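Local coordinates for protein chloramphenicol acetyltransferase (Bacteroides thetaiotaomicron, PDB 2I9D) that probably acts as a trimer that transfers an acetyl group from acetyl-coenzyme A to a hydroxyl of chloramphenicol, at residues M4-I10 and R79-T85; S31-E35 and Y156-G162; A63-I67 and L207-V212; F101-P106 and I121-I125. All coordinates share one frame; numbering follows the deposited sequence.

Contact 1: residues M4-I10 and R79-T85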
loop_
_atom_site.group_PDB
_atom_site.type_symbol
_atom_site.label_atom_id
_atom_site.label_comp_id
_atom_site.label_asym_id
_atom_site.label_seq_id
_atom_site.Cartn_x
_atom_site.Cartn_y
_atom_site.Cartn_z
HETATM N N MSE A 4 24.293 20.721 0.409
HETATM C CA MSE A 4 25.110 20.737 1.669
HETATM C C MSE A 4 24.782 19.569 2.610
HETATM O O MSE A 4 23.647 19.433 3.073
HETATM C CB MSE A 4 24.976 22.079 2.395
HETATM C CG MSE A 4 25.899 23.182 1.865
HETATM SE SE MSE A 4 27.839 22.842 2.203
HETATM C CE MSE A 4 28.385 21.885 0.551
ATOM N N LYS A 5 25.799 18.754 2.896
ATOM C CA LYS A 5 25.614 17.427 3.462
ATOM C C LYS A 5 26.906 16.875 4.094
ATOM O O LYS A 5 27.998 17.386 3.825
ATOM C CB LYS A 5 25.155 16.489 2.342
ATOM C CG LYS A 5 26.172 16.403 1.212
ATOM C CD LYS A 5 25.626 15.845 -0.074
ATOM C CE LYS A 5 26.732 15.842 -1.114
ATOM N NZ LYS A 5 26.308 15.259 -2.399
ATOM N N GLN A 6 26.775 15.828 4.912
ATOM C CA GLN A 6 27.925 15.118 5.483
ATOM C C GLN A 6 27.971 13.684 4.982
ATOM O O GLN A 6 26.969 12.976 5.023
ATOM C CB GLN A 6 27.855 15.051 7.009
ATOM C CG GLN A 6 27.440 16.329 7.739
ATOM C CD GLN A 6 26.986 16.051 9.183
ATOM O OE1 GLN A 6 26.144 16.775 9.738
ATOM N NE2 GLN A 6 27.537 14.994 9.788
ATOM N N ILE A 7 29.137 13.242 4.527
ATOM C CA ILE A 7 29.364 11.821 4.308
ATOM C C ILE A 7 29.372 11.180 5.700
ATOM O O ILE A 7 30.050 11.657 6.610
ATOM C CB ILE A 7 30.674 11.555 3.502
ATOM C CG1 ILE A 7 30.541 12.049 2.060
ATOM C CG2 ILE A 7 30.986 10.075 3.411
ATOM C CD1 ILE A 7 30.296 13.525 1.884
ATOM N N ILE A 8 28.567 10.140 5.881
ATOM C CA ILE A 8 28.436 9.514 7.192
ATOM C C ILE A 8 29.493 8.443 7.373
ATOM O O ILE A 8 29.670 7.596 6.499
ATOM C CB ILE A 8 26.985 8.975 7.437
ATOM C CG1 ILE A 8 26.121 10.098 8.002
ATOM C CG2 ILE A 8 26.955 7.771 8.384
ATOM C CD1 ILE A 8 24.877 10.198 7.289
ATOM N N ASP A 9 30.200 8.517 8.503
ATOM C CA ASP A 9 31.102 7.456 8.915
ATOM C C ASP A 9 30.282 6.247 9.362
ATOM O O ASP A 9 29.744 6.211 10.471
ATOM C CB ASP A 9 32.046 7.948 10.029
ATOM C CG ASP A 9 33.004 6.849 10.549
ATOM O OD1 ASP A 9 33.259 5.812 9.865
ATOM O OD2 ASP A 9 33.502 7.050 11.680
ATOM N N ILE A 10 30.198 5.264 8.474
ATOM C CA ILE A 10 29.407 4.057 8.691
ATOM C C ILE A 10 29.803 3.272 9.953
ATOM O O ILE A 10 28.939 2.643 10.580
ATOM C CB ILE A 10 29.450 3.135 7.439
ATOM C CG1 ILE A 10 28.867 3.856 6.206
ATOM C CG2 ILE A 10 28.721 1.800 7.680
ATOM C CD1 ILE A 10 27.395 4.325 6.347
ATOM N N ARG A 79 27.151 6.293 -1.569
ATOM C CA ARG A 79 27.509 6.588 -0.173
ATOM C C ARG A 79 26.328 7.131 0.629
ATOM O O ARG A 79 25.574 7.980 0.142
ATOM C CB ARG A 79 28.691 7.574 -0.086
ATOM C CG ARG A 79 30.011 6.989 -0.625
ATOM C CD ARG A 79 31.188 7.954 -0.512
ATOM N NE ARG A 79 30.917 9.254 -1.135
ATOM C CZ ARG A 79 31.602 10.373 -0.879
ATOM N NH1 ARG A 79 32.596 10.369 0.010
ATOM N NH2 ARG A 79 31.283 11.506 -1.494
ATOM N N VAL A 80 26.200 6.654 1.865
ATOM C CA VAL A 80 25.239 7.203 2.799
ATOM C C VAL A 80 25.646 8.614 3.187
ATOM O O VAL A 80 26.776 8.846 3.627
ATOM C CB VAL A 80 25.053 6.306 4.039
ATOM C CG1 VAL A 80 24.089 6.944 5.059
ATOM C CG2 VAL A 80 24.579 4.926 3.607
ATOM N N VAL A 81 24.713 9.549 3.000
ATOM C CA VAL A 81 24.895 10.952 3.315
ATOM C C VAL A 81 23.724 11.494 4.129
ATOM O O VAL A 81 22.620 10.962 4.088
ATOM C CB VAL A 81 25.057 11.805 2.029
ATOM C CG1 VAL A 81 26.306 11.386 1.264
ATOM C CG2 VAL A 81 23.825 11.681 1.142
ATOM N N LEU A 82 23.970 12.570 4.858
ATOM C CA LEU A 82 22.931 13.247 5.603
ATOM C C LEU A 82 22.926 14.692 5.117
ATOM O O LEU A 82 23.925 15.365 5.258
ATOM C CB LEU A 82 23.211 13.144 7.121
ATOM C CG LEU A 82 22.459 14.086 8.081
ATOM C CD1 LEU A 82 20.972 13.775 8.137
ATOM C CD2 LEU A 82 23.050 14.089 9.511
ATOM N N TYR A 83 21.824 15.150 4.525
ATOM C CA TYR A 83 21.688 16.538 4.045
ATOM C C TYR A 83 21.342 17.509 5.185
ATOM O O TYR A 83 20.561 17.167 6.064
ATOM C CB TYR A 83 20.638 16.639 2.913
ATOM C CG TYR A 83 21.121 16.124 1.566
ATOM C CD1 TYR A 83 21.634 16.994 0.589
ATOM C CD2 TYR A 83 21.097 14.766 1.277
ATOM C CE1 TYR A 83 22.094 16.487 -0.672
ATOM C CE2 TYR A 83 21.554 14.265 0.055
ATOM C CZ TYR A 83 22.051 15.116 -0.913
ATOM O OH TYR A 83 22.503 14.569 -2.108
ATOM N N ASP A 84 21.913 18.714 5.176
ATOM C CA ASP A 84 21.597 19.717 6.193
ATOM C C ASP A 84 20.120 20.035 6.089
ATOM O O ASP A 84 19.433 20.146 7.093
ATOM C CB ASP A 84 22.355 21.041 5.960
ATOM C CG ASP A 84 23.884 20.953 6.237
ATOM O OD1 ASP A 84 24.445 19.842 6.443
ATOM O OD2 ASP A 84 24.522 22.047 6.235
ATOM N N THR A 85 19.652 20.208 4.856
ATOM C CA THR A 85 18.317 20.727 4.587
ATOM C C THR A 85 17.655 19.929 3.442
ATOM O O THR A 85 18.325 19.499 2.486
ATOM C CB THR A 85 18.383 22.256 4.277
ATOM O OG1 THR A 85 18.749 22.945 5.473
ATOM C CG2 THR A 85 17.069 22.816 3.801
HETATM O O HOH W 1 24.268 16.777 -3.192
HETATM O O HOH W 2 28.935 7.185 3.804
#
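Strand 5-7 is an outer strand of a small antiparallel sheet, and Lys5, Gln6 and Ile7 pair there with Tyr83, Leu82 and Val81 of the middle strand, 80-83. Gln6 and Leu82 form the hydrogen-bonded pair, Gln6 N giving to Leu82 O at 2.9 Å and Leu82 N returning to Gln6 O. Backbone hydrogen bonds continue past the strand ends: Asp84 N reaches the carbonyl O of Met4, which is a selenomethionine, at 2.8 Å, and Ile8 N bonds Val80 O. A water bridges Val80 O and Ile8 O.

On the face carrying Lys5, Ile7, Val81 and Tyr83, the lysine runs alongside the tyrosine. Its CG sits between the backbone N and the carbonyl carbon (chi1 60°), and the extended chain beyond lays CD against the ring, 4.1 Å from the Tyr83 centroid, an off-centre CH-pi contact. Both polar ends reach one water, and both also bind Asp75, which pins the pair. Farther along, Ile7 CG1 lies over a face of the Arg79 guanidinium, 3.4 Å from Arg79 NH1, while Asp77 takes Arg79 NE in a salt bridge.

On the Leu82 side, Ile8 CD1 lies against Leu82 CB; beyond strand 5-7, Ile10 CD1 meets Val80 CB at 3.8 Å. With strand 72-74 beyond 80-83, this is a three-stranded antiparallel sheet, ordered 5-7, 80-83, 72-74.

Contact 2: residues S31-E35 and Y156-G162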
loop_
_atom_site.group_PDB
_atom_site.type_symbol
_atom_site.label_atom_id
_atom_site.label_comp_id
_atom_site.label_asym_id
_atom_site.label_seq_id
_atom_site.Cartn_x
_atom_site.Cartn_y
_atom_site.Cartn_z
ATOM N N SER A 31 6.282 1.164 2.378
ATOM C CA SER A 31 5.230 2.190 2.243
ATOM C C SER A 31 4.278 2.146 3.418
ATOM O O SER A 31 3.957 1.087 3.945
ATOM C CB SER A 31 4.419 2.029 0.945
ATOM O OG SER A 31 5.260 1.940 -0.171
ATOM N N ILE A 32 3.774 3.306 3.796
ATOM C CA ILE A 32 2.817 3.358 4.881
ATOM C C ILE A 32 1.830 4.445 4.532
ATOM O O ILE A 32 2.215 5.436 3.913
ATOM C CB ILE A 32 3.520 3.660 6.254
ATOM C CG1 ILE A 32 2.497 3.789 7.403
ATOM C CG2 ILE A 32 4.453 4.912 6.147
ATOM C CD1 ILE A 32 3.130 3.782 8.797
ATOM N N THR A 33 0.566 4.237 4.894
ATOM C CA THR A 33 -0.449 5.292 4.871
ATOM C C THR A 33 -1.057 5.476 6.267
ATOM O O THR A 33 -1.371 4.490 6.953
ATOM C CB THR A 33 -1.565 4.977 3.865
ATOM O OG1 THR A 33 -0.963 4.641 2.616
ATOM C CG2 THR A 33 -2.506 6.173 3.692
ATOM N N SER A 34 -1.231 6.724 6.677
ATOM C CA SER A 34 -1.903 7.026 7.934
ATOM C C SER A 34 -2.763 8.259 7.730
ATOM O O SER A 34 -2.775 8.820 6.642
ATOM C CB SER A 34 -0.880 7.229 9.080
ATOM O OG SER A 34 -1.535 7.543 10.307
ATOM N N GLU A 35 -3.495 8.679 8.755
ATOM C CA GLU A 35 -4.394 9.821 8.638
ATOM C C GLU A 35 -4.047 10.838 9.690
ATOM O O GLU A 35 -3.618 10.470 10.782
ATOM C CB GLU A 35 -5.860 9.403 8.722
ATOM C CG GLU A 35 -6.201 8.412 9.823
ATOM C CD GLU A 35 -7.700 8.289 10.065
ATOM O OE1 GLU A 35 -8.384 7.573 9.280
ATOM O OE2 GLU A 35 -8.178 8.920 11.048
ATOM N N TYR A 156 -9.970 10.322 -1.371
ATOM C CA TYR A 156 -9.592 9.748 -0.079
ATOM C C TYR A 156 -9.127 8.323 -0.382
ATOM O O TYR A 156 -9.801 7.568 -1.109
ATOM C CB TYR A 156 -10.749 9.767 0.953
ATOM C CG TYR A 156 -10.229 9.649 2.389
ATOM C CD1 TYR A 156 -9.937 10.789 3.135
ATOM C CD2 TYR A 156 -9.966 8.395 2.965
ATOM C CE1 TYR A 156 -9.420 10.692 4.444
ATOM C CE2 TYR A 156 -9.432 8.275 4.263
ATOM C CZ TYR A 156 -9.175 9.433 5.000
ATOM O OH TYR A 156 -8.673 9.354 6.277
ATOM N N PHE A 157 -7.941 7.970 0.105
ATOM C CA PHE A 157 -7.397 6.615 -0.128
ATOM C C PHE A 157 -6.944 6.056 1.221
ATOM O O PHE A 157 -6.626 6.828 2.135
ATOM C CB PHE A 157 -6.228 6.656 -1.119
ATOM C CG PHE A 157 -5.147 7.679 -0.767
ATOM C CD1 PHE A 157 -4.169 7.383 0.201
ATOM C CD2 PHE A 157 -5.087 8.932 -1.422
ATOM C CE1 PHE A 157 -3.163 8.318 0.533
ATOM C CE2 PHE A 157 -4.075 9.877 -1.096
ATOM C CZ PHE A 157 -3.109 9.558 -0.117
ATOM N N THR A 158 -6.905 4.730 1.343
ATOM C CA THR A 158 -6.384 4.124 2.559
ATOM C C THR A 158 -4.983 3.565 2.355
ATOM O O THR A 158 -4.310 3.195 3.331
ATOM C CB THR A 158 -7.287 2.989 3.089
ATOM O OG1 THR A 158 -7.672 2.147 2.002
ATOM C CG2 THR A 158 -8.516 3.548 3.758
ATOM N N SER A 159 -4.545 3.511 1.094
ATOM C CA SER A 159 -3.248 3.003 0.742
ATOM C C SER A 159 -2.785 3.549 -0.616
ATOM O O SER A 159 -3.541 3.532 -1.587
ATOM C CB SER A 159 -3.331 1.477 0.701
ATOM O OG SER A 159 -2.134 0.894 0.203
ATOM N N ILE A 160 -1.550 4.049 -0.669
ATOM C CA ILE A 160 -0.814 4.209 -1.925
ATOM C C ILE A 160 0.603 3.689 -1.668
ATOM O O ILE A 160 1.259 4.111 -0.727
ATOM C CB ILE A 160 -0.776 5.673 -2.465
ATOM C CG1 ILE A 160 -2.169 6.131 -2.893
ATOM C CG2 ILE A 160 0.193 5.769 -3.677
ATOM C CD1 ILE A 160 -2.333 7.599 -3.271
ATOM N N THR A 161 1.060 2.747 -2.484
ATOM C CA THR A 161 2.448 2.312 -2.410
ATOM C C THR A 161 3.282 3.036 -3.467
ATOM O O THR A 161 2.778 3.400 -4.542
ATOM C CB THR A 161 2.569 0.838 -2.701
ATOM O OG1 THR A 161 2.235 0.655 -4.084
ATOM C CG2 THR A 161 1.654 0.039 -1.790
ATOM N N GLY A 162 4.558 3.245 -3.185
ATOM C CA GLY A 162 5.422 3.866 -4.152
ATOM C C GLY A 162 5.982 2.900 -5.180
ATOM O O GLY A 162 6.059 1.660 -4.960
HETATM O O HOH W 3 1.086 3.062 1.670
#
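Thr33 points its side chain from strand 29-37 at the backbone of 158-160, and its two branches do different work. OG1 lies anti to the carbonyl carbon (chi1 -50°) and accepts a weak hydrogen bond from Ile160 N, 3.4 Å away. A water 2.8 Å from Thr33 OG1 also donates to Ile160 O, so the hydroxyl is tied to the amide and, through water, to the carbonyl of one residue. The methyl CG2 turns to the Phe157 ring and meets it at the edge, near the ring plane, 3.9 Å from CE1; Ile160 CD1 lies over the centre of one face of that same ring. Thr33 CB rests 3.3 Å from Thr158 O.

At one end, Ser31 OG comes within 3.6 Å of Thr161 CA, and its hydroxyl is hydrogen-bonded to Thr194 of strand 186-196. At the other, Glu35 and Tyr156 approach at a slant, carboxylate and ring planes 85° apart, with Glu35 OE1 3.5 Å from Tyr156 OH; the stronger partner of that carboxylate is Arg183 of the second subunit.

The segments run roughly opposite ways, but no ladder joins them: 31-35 pairs with strand 186-196 and, at Ser31 to Thr33, with a strand of the second subunit; Ser159 and Ile160 pair with one of the third. Such a sheet continued across subunit boundaries is characteristic of the chloramphenicol acetyltransferase trimer.

Contact 3: residues A63-I67 and L207-V212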
loop_
_atom_site.group_PDB
_atom_site.type_symbol
_atom_site.label_atom_id
_atom_site.label_comp_id
_atom_site.label_asym_id
_atom_site.label_seq_id
_atom_site.Cartn_x
_atom_site.Cartn_y
_atom_site.Cartn_z
ATOM N N ALA A 63 8.406 18.550 9.031
ATOM C CA ALA A 63 8.634 17.285 9.756
ATOM C C ALA A 63 9.850 16.492 9.251
ATOM O O ALA A 63 10.579 15.877 10.037
ATOM C CB ALA A 63 7.372 16.423 9.744
ATOM N N ALA A 64 10.078 16.525 7.937
ATOM C CA ALA A 64 11.184 15.789 7.305
ATOM C C ALA A 64 12.523 16.445 7.652
ATOM O O ALA A 64 13.550 15.775 7.838
ATOM C CB ALA A 64 10.990 15.738 5.797
ATOM N N ASN A 65 12.501 17.768 7.720
ATOM C CA ASN A 65 13.664 18.514 8.149
ATOM C C ASN A 65 13.948 18.311 9.630
ATOM O O ASN A 65 15.120 18.133 10.006
ATOM C CB ASN A 65 13.493 19.981 7.796
ATOM C CG ASN A 65 13.900 20.265 6.368
ATOM O OD1 ASN A 65 15.084 20.360 6.072
ATOM N ND2 ASN A 65 12.923 20.379 5.473
ATOM N N GLU A 66 12.885 18.255 10.447
ATOM C CA GLU A 66 13.042 18.204 11.913
ATOM C C GLU A 66 13.372 16.850 12.506
ATOM O O GLU A 66 13.865 16.795 13.624
ATOM C CB GLU A 66 11.870 18.866 12.650
ATOM C CG GLU A 66 11.874 20.378 12.502
ATOM C CD GLU A 66 10.779 21.086 13.307
ATOM O OE1 GLU A 66 10.025 20.412 14.044
ATOM O OE2 GLU A 66 10.679 22.328 13.201
ATOM N N ILE A 67 13.143 15.777 11.745
ATOM C CA ILE A 67 13.480 14.420 12.172
ATOM C C ILE A 67 14.643 13.938 11.308
ATOM O O ILE A 67 14.448 13.641 10.127
ATOM C CB ILE A 67 12.245 13.457 12.084
ATOM C CG1 ILE A 67 11.083 14.012 12.908
ATOM C CG2 ILE A 67 12.579 12.061 12.582
ATOM C CD1 ILE A 67 9.718 13.469 12.517
ATOM N N LEU A 207 6.817 9.365 14.882
ATOM C CA LEU A 207 7.181 10.772 15.137
ATOM C C LEU A 207 6.906 11.685 13.972
ATOM O O LEU A 207 6.508 12.839 14.177
ATOM C CB LEU A 207 8.679 10.924 15.452
ATOM C CG LEU A 207 9.426 10.102 16.485
ATOM C CD1 LEU A 207 10.850 10.662 16.601
ATOM C CD2 LEU A 207 8.701 10.096 17.856
ATOM N N PHE A 208 7.168 11.208 12.747
ATOM C CA PHE A 208 6.803 11.989 11.543
ATOM C C PHE A 208 5.323 12.370 11.513
ATOM O O PHE A 208 4.980 13.547 11.430
ATOM C CB PHE A 208 7.186 11.247 10.261
ATOM C CG PHE A 208 6.898 12.018 9.011
ATOM C CD1 PHE A 208 7.844 12.904 8.495
ATOM C CD2 PHE A 208 5.700 11.837 8.334
ATOM C CE1 PHE A 208 7.596 13.611 7.327
ATOM C CE2 PHE A 208 5.424 12.537 7.163
ATOM C CZ PHE A 208 6.379 13.440 6.664
ATOM N N TYR A 209 4.449 11.377 11.584
ATOM C CA TYR A 209 3.014 11.620 11.559
ATOM C C TYR A 209 2.491 12.454 12.753
ATOM O O TYR A 209 1.644 13.349 12.572
ATOM C CB TYR A 209 2.257 10.283 11.454
ATOM C CG TYR A 209 2.262 9.687 10.053
ATOM C CD1 TYR A 209 3.044 8.562 9.744
ATOM C CD2 TYR A 209 1.481 10.252 9.028
ATOM C CE1 TYR A 209 3.034 8.018 8.473
ATOM C CE2 TYR A 209 1.486 9.704 7.738
ATOM C CZ TYR A 209 2.265 8.595 7.473
ATOM O OH TYR A 209 2.252 8.050 6.216
ATOM N N LYS A 210 2.987 12.148 13.963
ATOM C CA LYS A 210 2.698 12.959 15.146
ATOM C C LYS A 210 3.046 14.416 14.841
ATOM O O LYS A 210 2.212 15.311 14.999
ATOM C CB LYS A 210 3.475 12.443 16.371
ATOM C CG LYS A 210 3.223 13.205 17.662
ATOM C CD LYS A 210 1.790 12.980 18.163
ATOM C CE LYS A 210 1.450 13.818 19.438
ATOM N NZ LYS A 210 -0.014 13.662 19.811
ATOM N N LYS A 211 4.260 14.633 14.347
ATOM C CA LYS A 211 4.754 15.965 13.996
ATOM C C LYS A 211 3.912 16.693 12.920
ATOM O O LYS A 211 3.539 17.845 13.106
ATOM C CB LYS A 211 6.214 15.856 13.588
ATOM C CG LYS A 211 7.012 17.141 13.726
ATOM C CD LYS A 211 8.506 16.892 13.465
ATOM C CE LYS A 211 9.280 16.537 14.750
ATOM N NZ LYS A 211 9.526 17.753 15.566
ATOM N N VAL A 212 3.576 16.014 11.819
ATOM C CA VAL A 212 2.705 16.609 10.797
ATOM C C VAL A 212 1.327 17.006 11.366
ATOM O O VAL A 212 0.835 18.111 11.109
ATOM C CB VAL A 212 2.523 15.658 9.584
ATOM C CG1 VAL A 212 1.399 16.150 8.635
ATOM C CG2 VAL A 212 3.829 15.500 8.851
#
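With CG swung opposite the backbone N (chi1 -157°), Lys211 bends at chi3 (-91°) and chi4, which folds its chain over Ala63 and Ile67 and brings NZ to Glu66. The carboxylate oxygen Glu66 OE1 receives NZ at 3.1 Å on its anti lone pair, away from the other oxygen, in a salt bridge where the two side chains cross at about a right angle. Glu66 OE2 has a second partner in Arg62, one turn back on its helix, so the acid lies between two positive groups, which probably stabilises its charged form.

Below the ion pair, the lysine's carbons serve as packing surface. Lys211 CD rests 3.7 Å from Ala63 CA, and Lys211 CE lies 3.6 Å from Ile67 CG1, the two chains running alongside in opposite senses. Ile67 then puts its tip on the backbone of the facing helix, CD1 lying 3.4 Å from Phe208 CA.

Deeper in, Ala63 CB touches two residues one turn apart: Phe208 CE1 at 3.7 Å and Val212 CG2 at 3.8 Å. That valine methyl also covers one face of the Phe208 ring, toward its rim, and Phe70 stacks with the same phenylalanine. At Ala63 the backbones come close, its CA 5.9 Å from Phe208 CA. Phe208 and Val212 also touch Met193 and Ile191 of strand 186-196: helix-helix packing in the layered alpha/beta fold of this acyltransferase family.

Contact 4: residues F101-P106 and I121-I125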
loop_
_atom_site.group_PDB
_atom_site.type_symbol
_atom_site.label_atom_id
_atom_site.label_comp_id
_atom_site.label_asym_id
_atom_site.label_seq_id
_atom_site.Cartn_x
_atom_site.Cartn_y
_atom_site.Cartn_z
ATOM N N PHE A 101 3.055 19.927 -13.792
ATOM C CA PHE A 101 4.463 20.184 -13.956
ATOM C C PHE A 101 5.116 20.094 -12.577
ATOM O O PHE A 101 4.703 20.790 -11.630
ATOM C CB PHE A 101 4.658 21.558 -14.650
ATOM C CG PHE A 101 6.087 21.972 -14.802
ATOM C CD1 PHE A 101 6.878 21.440 -15.823
ATOM C CD2 PHE A 101 6.654 22.896 -13.910
ATOM C CE1 PHE A 101 8.225 21.814 -15.962
ATOM C CE2 PHE A 101 7.998 23.300 -14.051
ATOM C CZ PHE A 101 8.789 22.744 -15.074
ATOM N N THR A 102 6.115 19.224 -12.448
ATOM C CA THR A 102 6.843 19.102 -11.189
ATOM C C THR A 102 7.824 20.255 -10.993
ATOM O O THR A 102 8.577 20.612 -11.910
ATOM C CB THR A 102 7.603 17.768 -11.103
ATOM O OG1 THR A 102 6.692 16.696 -11.327
ATOM C CG2 THR A 102 8.296 17.582 -9.749
ATOM N N THR A 103 7.827 20.811 -9.784
ATOM C CA THR A 103 8.732 21.911 -9.450
ATOM C C THR A 103 9.214 21.885 -7.998
ATOM O O THR A 103 8.649 21.178 -7.157
ATOM C CB THR A 103 8.112 23.289 -9.848
ATOM O OG1 THR A 103 9.158 24.269 -9.969
ATOM C CG2 THR A 103 7.037 23.734 -8.850
ATOM N N ARG A 104 10.267 22.654 -7.730
ATOM C CA ARG A 104 10.959 22.666 -6.430
ATOM C C ARG A 104 10.524 23.837 -5.525
ATOM O O ARG A 104 10.404 24.970 -5.989
ATOM C CB ARG A 104 12.471 22.706 -6.639
ATOM C CG ARG A 104 13.304 22.542 -5.352
ATOM C CD ARG A 104 14.821 22.386 -5.672
ATOM N NE ARG A 104 15.613 22.377 -4.445
ATOM C CZ ARG A 104 16.738 21.679 -4.255
ATOM N NH1 ARG A 104 17.239 20.894 -5.207
ATOM N NH2 ARG A 104 17.354 21.745 -3.086
ATOM N N PHE A 105 10.306 23.544 -4.241
ATOM C CA PHE A 105 9.964 24.550 -3.240
ATOM C C PHE A 105 11.020 24.495 -2.140
ATOM O O PHE A 105 11.228 23.441 -1.535
ATOM C CB PHE A 105 8.557 24.316 -2.629
ATOM C CG PHE A 105 7.452 24.313 -3.643
ATOM C CD1 PHE A 105 6.752 25.493 -3.938
ATOM C CD2 PHE A 105 7.124 23.133 -4.337
ATOM C CE1 PHE A 105 5.724 25.506 -4.900
ATOM C CE2 PHE A 105 6.111 23.137 -5.303
ATOM C CZ PHE A 105 5.399 24.315 -5.577
ATOM N N PRO A 106 11.715 25.618 -1.896
ATOM C CA PRO A 106 12.720 25.601 -0.817
ATOM C C PRO A 106 12.069 25.599 0.559
ATOM O O PRO A 106 11.045 26.256 0.766
ATOM C CB PRO A 106 13.512 26.907 -1.041
ATOM C CG PRO A 106 12.496 27.848 -1.705
ATOM C CD PRO A 106 11.655 26.916 -2.599
ATOM N N ILE A 121 6.476 30.855 -6.815
ATOM C CA ILE A 121 6.844 29.697 -7.632
ATOM C C ILE A 121 5.638 29.157 -8.414
ATOM O O ILE A 121 5.738 28.922 -9.625
ATOM C CB ILE A 121 7.535 28.572 -6.797
ATOM C CG1 ILE A 121 8.963 28.974 -6.419
ATOM C CG2 ILE A 121 7.602 27.256 -7.570
ATOM C CD1 ILE A 121 9.450 28.349 -5.121
ATOM N N ILE A 122 4.500 28.981 -7.737
ATOM C CA ILE A 122 3.282 28.475 -8.392
ATOM C C ILE A 122 2.710 29.412 -9.472
ATOM O O ILE A 122 2.253 28.945 -10.533
ATOM C CB ILE A 122 2.201 28.068 -7.357
ATOM C CG1 ILE A 122 2.571 26.707 -6.756
ATOM C CG2 ILE A 122 0.779 28.006 -7.990
ATOM C CD1 ILE A 122 1.811 26.371 -5.496
ATOM N N ASP A 123 2.713 30.719 -9.181
ATOM C CA ASP A 123 2.344 31.736 -10.173
ATOM C C ASP A 123 3.266 31.728 -11.404
ATOM O O ASP A 123 2.799 31.959 -12.518
ATOM C CB ASP A 123 2.291 33.147 -9.543
ATOM C CG ASP A 123 1.126 33.311 -8.553
ATOM O OD1 ASP A 123 0.083 32.596 -8.703
ATOM O OD2 ASP A 123 1.264 34.158 -7.620
ATOM N N ALA A 124 4.556 31.458 -11.195
ATOM C CA ALA A 124 5.527 31.368 -12.303
ATOM C C ALA A 124 5.509 30.039 -13.101
ATOM O O ALA A 124 6.165 29.936 -14.147
ATOM C CB ALA A 124 6.946 31.650 -11.792
ATOM N N ILE A 125 4.771 29.034 -12.624
ATOM C CA ILE A 125 4.717 27.749 -13.313
ATOM C C ILE A 125 4.360 27.875 -14.811
ATOM O O ILE A 125 3.393 28.553 -15.170
ATOM C CB ILE A 125 3.807 26.740 -12.570
ATOM C CG1 ILE A 125 4.621 26.042 -11.491
ATOM C CG2 ILE A 125 3.243 25.691 -13.519
ATOM C CD1 ILE A 125 4.026 24.782 -11.019
#
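Ile121 spreads its side chain over strand 100-105, and each branch finds a different residue. CB starts 4.0 Å from Phe105 CE1. The branch methyl CG2, anti to the backbone N, touches two neighbours: Phe105 CE1 at 3.7 Å and Thr103 CG2 at 3.8 Å. The longer arm, with CG1 anti to the carbonyl carbon (chi1 -73°), carries CD1 farther along the strand, where it is 3.6 Å from Arg104 O and equally close to Pro106 CD, the isoleucine and proline meeting tip to tip.

Helix 111-124 follows strand 100-105 directly in the chain and folds back across it, so the contact joins an outermost strand of the six-stranded mixed sheet to the helix after it. Arg104 turns the other way, to salt bridges with Asp87, Asp143 and Glu138.

The Phe105 ring also receives Ile122, whose CG1 comes in at the edge, in the plane of the ring, 3.9 Å from CE1. Just past the helix, Ile125 reaches back with CD1 to Thr103 CG2 at 3.9 Å. The same methyl stands at the edge of the Phe101 ring, 4.3 Å from CD2, and Ile125 also packs on Ile92 of strand 87-93 and on Ile94 just beyond it.

How the contacts relate
Contacts 2 and 4 mark the two ends of the six-stranded mixed sheet: strand 29-37 is outermost on one side, strand 100-105 on the other, and their centres lie about 25 Å apart. Contact 3 adjoins contact 2, since Tyr209 of helix 202-216 packs on Ile32 and Ser34; the centres are about 17 Å apart. Contact 1 belongs to the separate three-stranded sheet, its centre about 28 Å from that of contact 2, but touches contact 3 where Thr85 meets Asn65. Along the chain, contacts 1, 2 and 3 interleave, whereas contact 4 is local and nested within the loops of contacts 2 and 3. Contact 2 meets both other subunits, whereas no other chain touches contacts 1 and 4.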